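UBP3-associated protein BRE5 (Saccharomyces cerevisiae, PDB 1ZX2) acts as the cofactor of the deubiquitinase UBP3 in removing ubiquitin, and is represented by its NTF2-like domain. Local coordinates at residues Ser98-Ala103 with Thr120-Pro125; Leu82-Ile87 with Tyr115-Thr120. All coordinates share one frame; numbering follows the deposited sequence.

Both contacts draw on strand 115-125 of the NTF2-like sheet, and they share Thr120. Contact 1 is buried: Ser98-Ala103 and Thr120-Pro125 are neighbouring antiparallel strands, bonded through their backbones, with mostly apolar side chains on one face against helix 6-23 and on the other against the second subunit. Contact 2 lies nearer the surface and spans a strand: Leu82-Ile87 belongs to the edge strand 80-92, separated from Tyr115-Thr120 by strand 98-109. Here side chains do the work, through a phenylalanine ring and a lysine-aspartate network. The two meet where Ala103 N probably bonds to Gln119 O; their centres lie about 14 Å apart.

Contact 1: Ser98-Ala103 with Thr120-Pro125; sequences SILIMA and TFILLP
Ser98 meets Leu123 and Leu124 at the open end of the hairpin of strands 98-109 and 115-125: its CB lies 3.2 Å from Leu123 O, and its OG faces the CD2 methyl of Leu124. Ile99 then forms a hydrogen-bonded antiparallel pair with Leu123. Two bonds, both in the carbonyl plane, join them: Ile99 N to Leu123 O and Leu123 N to Ile99 O, each 2.9 Å. Leu100 forms a non-hydrogen-bonded pair with Ile122; with CG anti to the backbone N (chi1 170°), its CD1 comes within 4.0 Å of Ile122 CG1 and 3.6 Å of Thr120 CG2. Ile101 pairs with Phe121 through another two backbone bonds, Ile101 N reaching Phe121 O at 3.0 Å in an almost straight line (177°). On the same face Ile101 CD1 crosses over to Leu123 CD1 at 3.9 Å, while Ile101 CB sits at the edge of the Phe121 ring; branched and aromatic groups suit this side because helix 6-23 covers it, with Phe13 and Tyr17 meeting Phe121 edge-to-face. Met102 extends past Thr120, its CG 3.8 Å from Thr120 OG1. Thr120 also packs against Thr120 of the second subunit; replacing it with alanine removes CG2 and OG1 and would probably open a gap beside Leu100 CD1 and weaken that packing. The paired N-H and C=O groups of Ile99, Ile101, Phe121 and Leu123 satisfy one another, so mostly apolar side chains can cover both faces; Thr120 OG1, by contrast, is buried with no hydrogen-bonding partner in the model.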
loop_
_atom_site.group_PDB
_atom_site.type_symbol
_atom_site.label_atom_id
_atom_site.label_comp_id
_atom_site.label_asym_id
_atom_site.label_seq_id
_atom_site.Cartn_x
_atom_site.Cartn_y
_atom_site.Cartn_z
ATOM N N SER A 98 -11.536 -7.955 2.375
ATOM C CA SER A 98 -11.073 -6.706 1.815
ATOM C C SER A 98 -9.895 -6.924 0.903
ATOM O O SER A 98 -9.298 -7.989 0.866
ATOM C CB SER A 98 -10.675 -5.735 2.937
ATOM O OG SER A 98 -11.816 -5.466 3.710
ATOM N N ILE A 99 -9.562 -5.904 0.126
ATOM C CA ILE A 99 -8.467 -6.017 -0.827
ATOM C C ILE A 99 -7.500 -4.879 -0.663
ATOM O O ILE A 99 -7.917 -3.758 -0.656
ATOM C CB ILE A 99 -9.011 -6.055 -2.264
ATOM C CG1 ILE A 99 -9.965 -7.242 -2.436
ATOM C CG2 ILE A 99 -7.879 -6.277 -3.260
ATOM C CD1 ILE A 99 -10.729 -7.259 -3.738
ATOM N N LEU A 100 -6.205 -5.191 -0.553
ATOM C CA LEU A 100 -5.118 -4.251 -0.596
ATOM C C LEU A 100 -4.535 -4.255 -2.017
ATOM O O LEU A 100 -4.241 -5.306 -2.549
ATOM C CB LEU A 100 -4.035 -4.728 0.380
ATOM C CG LEU A 100 -2.707 -4.016 0.315
ATOM C CD1 LEU A 100 -2.863 -2.570 0.792
ATOM C CD2 LEU A 100 -1.677 -4.751 1.227
ATOM N N ILE A 101 -4.413 -3.088 -2.613
ATOM C CA ILE A 101 -3.775 -2.862 -3.898
ATOM C C ILE A 101 -2.640 -1.916 -3.751
ATOM O O ILE A 101 -2.799 -0.871 -3.081
ATOM C CB ILE A 101 -4.807 -2.208 -4.901
ATOM C CG1 ILE A 101 -6.019 -3.090 -5.069
ATOM C CG2 ILE A 101 -4.232 -2.048 -6.268
ATOM C CD1 ILE A 101 -7.161 -2.541 -5.899
ATOM N N MET A 102 -1.507 -2.196 -4.416
ATOM C CA MET A 102 -0.429 -1.229 -4.524
ATOM C C MET A 102 -0.108 -1.146 -5.979
ATOM O O MET A 102 0.108 -2.187 -6.602
ATOM C CB MET A 102 0.838 -1.673 -3.749
ATOM C CG MET A 102 1.969 -0.601 -3.661
ATOM S SD MET A 102 3.489 -1.155 -2.705
ATOM C CE MET A 102 4.160 -1.996 -4.024
ATOM N N ALA A 103 -0.083 0.045 -6.545
ATOM C CA ALA A 103 0.239 0.208 -7.944
ATOM C C ALA A 103 1.323 1.266 -8.073
ATOM O O ALA A 103 1.344 2.240 -7.291
ATOM C CB ALA A 103 -1.001 0.610 -8.752
ATOM N N THR A 120 -1.611 3.227 -3.057
ATOM C CA THR A 120 -2.177 2.109 -2.381
ATOM C C THR A 120 -3.614 2.386 -2.098
ATOM O O THR A 120 -3.940 3.491 -1.695
ATOM C CB THR A 120 -1.436 1.903 -1.038
ATOM O OG1 THR A 120 -0.049 1.581 -1.331
ATOM C CG2 THR A 120 -1.948 0.664 -0.417
ATOM N N PHE A 121 -4.454 1.374 -2.258
ATOM C CA PHE A 121 -5.861 1.428 -1.905
ATOM C C PHE A 121 -6.165 0.296 -1.002
ATOM O O PHE A 121 -5.632 -0.782 -1.188
ATOM C CB PHE A 121 -6.704 1.177 -3.162
ATOM C CG PHE A 121 -6.592 2.238 -4.216
ATOM C CD1 PHE A 121 -5.779 2.048 -5.324
ATOM C CD2 PHE A 121 -7.305 3.394 -4.114
ATOM C CE1 PHE A 121 -5.677 2.981 -6.318
ATOM C CE2 PHE A 121 -7.232 4.383 -5.161
ATOM C CZ PHE A 121 -6.435 4.166 -6.235
ATOM N N ILE A 122 -7.113 0.491 -0.079
ATOM C CA ILE A 122 -7.805 -0.647 0.520
ATOM C C ILE A 122 -9.267 -0.533 0.119
ATOM O O ILE A 122 -9.882 0.501 0.275
ATOM C CB ILE A 122 -7.608 -0.681 2.027
ATOM C CG1 ILE A 122 -6.171 -1.013 2.379
ATOM C CG2 ILE A 122 -8.522 -1.701 2.710
ATOM C CD1 ILE A 122 -5.770 -0.900 3.847
ATOM N N LEU A 123 -9.841 -1.641 -0.341
ATOM C CA LEU A 123 -11.238 -1.767 -0.725
ATOM C C LEU A 123 -11.954 -2.698 0.209
ATOM O O LEU A 123 -11.452 -3.808 0.536
ATOM C CB LEU A 123 -11.320 -2.394 -2.089
ATOM C CG LEU A 123 -10.537 -1.847 -3.260
ATOM C CD1 LEU A 123 -10.792 -2.616 -4.518
ATOM C CD2 LEU A 123 -10.896 -0.359 -3.432
ATOM N N LEU A 124 -13.096 -2.254 0.707
ATOM C CA LEU A 124 -13.908 -3.031 1.626
ATOM C C LEU A 124 -15.238 -3.239 0.959
ATOM O O LEU A 124 -15.814 -2.250 0.549
ATOM C CB LEU A 124 -14.216 -2.173 2.783
ATOM C CG LEU A 124 -14.614 -2.639 4.181
ATOM C CD1 LEU A 124 -15.716 -1.771 4.721
ATOM C CD2 LEU A 124 -14.737 -4.088 4.641
ATOM N N PRO A 125 -15.812 -4.418 0.962
ATOM C CA PRO A 125 -17.203 -4.527 0.435
ATOM C C PRO A 125 -18.233 -3.567 1.132
ATOM O O PRO A 125 -18.239 -3.464 2.358
ATOM C CB PRO A 125 -17.598 -5.970 0.722
ATOM C CG PRO A 125 -16.231 -6.772 0.777
ATOM C CD PRO A 125 -15.270 -5.714 1.433
#

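Contact 2: Leu82-Ile87 with Tyr115-Thr120; sequences LKLDTI and YKFCQT
Phe117 reaches from the inner strand 115-125 to Leu82 and Leu84 on the edge strand 80-92 of the curved NTF2-like sheet. Strand 98-109 lies between them, which is why the axes of 82-84 and 115-120 stay 9.2 Å apart and long side chains must close the distance. A classic beta bulge, Asp85 and Thr86 both facing Thr104, turns the edge strand through a corner. From CB the Phe117 side chain takes the position between backbone N and carbonyl carbon (chi1 76°), which carries the ring off the sheet to the leucines. Farther out, Phe117 CE2 lies 3.8 Å from Leu82 CD1 and, more loosely, near Lys83 O. Phe117 CZ, the tip, meets both leucines: Leu82 CD1 at 3.6 Å, approaching obliquely, and Leu84 CD2 at 3.7 Å, at the ring edge near its plane. A flat, rigid ring suits this place because it spans the gap and still offers carbon to two methyls; Ile139 and Phe141 of strand 132-141 also pack on it. Toward the surface the chemistry becomes ionic. Asp85 points toward strand 115-120, and the kinked Lys116 chain brings its ammonium to the carboxylate in a salt bridge, Lys116 NZ to Asp85 OD1, modelled at 2.5 Å, too short to be taken literally. Lys83 NZ and Lys116 NZ are 5.6 Å apart, and Asp85 between them probably eases their repulsion: Asp85 OD2 accepts Lys83 NZ at 3.0 Å through its syn lone pair.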
loop_
_atom_site.group_PDB
_atom_site.type_symbol
_atom_site.label_atom_id
_atom_site.label_comp_id
_atom_site.label_asym_id
_atom_site.label_seq_id
_atom_site.Cartn_x
_atom_site.Cartn_y
_atom_site.Cartn_z
ATOM N N LEU A 82 -1.799 8.899 -17.284
ATOM C CA LEU A 82 -1.331 7.921 -16.312
ATOM C C LEU A 82 -1.066 6.550 -16.958
ATOM O O LEU A 82 -1.820 6.109 -17.776
ATOM C CB LEU A 82 -2.424 7.817 -15.236
ATOM C CG LEU A 82 -2.426 6.602 -14.313
ATOM C CD1 LEU A 82 -2.455 7.128 -12.900
ATOM C CD2 LEU A 82 -3.597 5.694 -14.571
ATOM N N LYS A 83 0.007 5.878 -16.571
ATOM C CA LYS A 83 0.312 4.518 -17.049
ATOM C C LYS A 83 0.785 3.694 -15.825
ATOM O O LYS A 83 1.634 4.130 -15.081
ATOM C CB LYS A 83 1.334 4.575 -18.215
ATOM C CG LYS A 83 2.583 3.647 -18.175
ATOM C CD LYS A 83 3.640 3.981 -19.294
ATOM C CE LYS A 83 4.588 2.797 -19.681
ATOM N NZ LYS A 83 5.927 2.809 -18.952
ATOM N N LEU A 84 0.194 2.537 -15.613
ATOM C CA LEU A 84 0.587 1.629 -14.554
ATOM C C LEU A 84 1.672 0.690 -15.041
ATOM O O LEU A 84 1.522 0.106 -16.076
ATOM C CB LEU A 84 -0.599 0.840 -14.062
ATOM C CG LEU A 84 -1.732 1.785 -13.609
ATOM C CD1 LEU A 84 -2.940 0.961 -13.140
ATOM C CD2 LEU A 84 -1.293 2.750 -12.515
ATOM N N ASP A 85 2.779 0.647 -14.319
ATOM C CA ASP A 85 3.882 -0.291 -14.508
ATOM C C ASP A 85 3.771 -1.571 -13.672
ATOM O O ASP A 85 4.052 -2.640 -14.177
ATOM C CB ASP A 85 5.200 0.390 -14.137
ATOM C CG ASP A 85 5.567 1.513 -15.106
ATOM O OD1 ASP A 85 5.995 2.596 -14.635
ATOM O OD2 ASP A 85 5.461 1.383 -16.345
ATOM N N THR A 86 3.397 -1.464 -12.390
ATOM C CA THR A 86 3.100 -2.647 -11.574
ATOM C C THR A 86 1.744 -2.491 -10.847
ATOM O O THR A 86 1.351 -1.381 -10.447
ATOM C CB THR A 86 4.206 -2.924 -10.566
ATOM O OG1 THR A 86 4.290 -1.839 -9.619
ATOM C CG2 THR A 86 5.584 -2.913 -11.244
ATOM N N ILE A 87 1.081 -3.618 -10.655
ATOM C CA ILE A 87 -0.149 -3.724 -9.909
ATOM C C ILE A 87 -0.054 -4.981 -9.018
ATOM O O ILE A 87 0.091 -6.029 -9.530
ATOM C CB ILE A 87 -1.363 -3.848 -10.807
ATOM C CG1 ILE A 87 -1.518 -2.639 -11.772
ATOM C CG2 ILE A 87 -2.618 -3.967 -9.896
ATOM C CD1 ILE A 87 -2.562 -2.883 -12.852
ATOM N N TYR A 115 6.439 12.095 -13.741
ATOM C CA TYR A 115 6.592 11.736 -12.322
ATOM C C TYR A 115 6.301 10.253 -12.116
ATOM O O TYR A 115 5.298 9.767 -12.612
ATOM C CB TYR A 115 5.566 12.519 -11.498
ATOM C CG TYR A 115 5.734 14.032 -11.469
ATOM C CD1 TYR A 115 5.023 14.843 -12.342
ATOM C CD2 TYR A 115 6.584 14.655 -10.534
ATOM C CE1 TYR A 115 5.153 16.228 -12.315
ATOM C CE2 TYR A 115 6.718 16.055 -10.496
ATOM C CZ TYR A 115 5.992 16.828 -11.398
ATOM O OH TYR A 115 6.102 18.200 -11.410
ATOM N N LYS A 116 7.172 9.544 -11.409
ATOM C CA LYS A 116 6.859 8.203 -10.908
ATOM C C LYS A 116 5.979 8.334 -9.641
ATOM O O LYS A 116 6.168 9.251 -8.844
ATOM C CB LYS A 116 8.129 7.425 -10.553
ATOM C CG LYS A 116 8.660 6.482 -11.651
ATOM C CD LYS A 116 7.990 5.039 -11.609
ATOM C CE LYS A 116 8.730 4.049 -12.525
ATOM N NZ LYS A 116 8.018 3.878 -13.834
ATOM N N PHE A 117 5.006 7.447 -9.470
ATOM C CA PHE A 117 4.120 7.505 -8.304
ATOM C C PHE A 117 3.918 6.122 -7.727
ATOM O O PHE A 117 4.146 5.091 -8.405
ATOM C CB PHE A 117 2.784 8.196 -8.613
ATOM C CG PHE A 117 1.838 7.338 -9.403
ATOM C CD1 PHE A 117 0.944 6.505 -8.776
ATOM C CD2 PHE A 117 1.902 7.326 -10.774
ATOM C CE1 PHE A 117 0.126 5.659 -9.491
ATOM C CE2 PHE A 117 1.055 6.512 -11.495
ATOM C CZ PHE A 117 0.165 5.673 -10.835
ATOM N N CYS A 118 3.466 6.097 -6.481
ATOM C CA CYS A 118 3.127 4.845 -5.833
ATOM C C CYS A 118 1.813 5.140 -5.152
ATOM O O CYS A 118 1.698 6.141 -4.449
ATOM C CB CYS A 118 4.219 4.415 -4.786
ATOM S SG CYS A 118 3.761 2.798 -4.046
ATOM N N GLN A 119 0.813 4.297 -5.400
ATOM C CA GLN A 119 -0.523 4.455 -4.806
ATOM C C GLN A 119 -0.978 3.148 -4.210
ATOM O O GLN A 119 -0.856 2.123 -4.844
ATOM C CB GLN A 119 -1.523 4.847 -5.873
ATOM C CG GLN A 119 -2.996 5.160 -5.351
ATOM C CD GLN A 119 -3.707 6.167 -6.230
ATOM O OE1 GLN A 119 -4.469 7.038 -5.738
ATOM N NE2 GLN A 119 -3.553 6.010 -7.502
ATOM N N THR A 120 -1.611 3.227 -3.057
ATOM C CA THR A 120 -2.177 2.109 -2.381
ATOM C C THR A 120 -3.614 2.386 -2.098
ATOM O O THR A 120 -3.940 3.491 -1.695
ATOM C CB THR A 120 -1.436 1.903 -1.038
ATOM O OG1 THR A 120 -0.049 1.581 -1.331
ATOM C CG2 THR A 120 -1.948 0.664 -0.417
#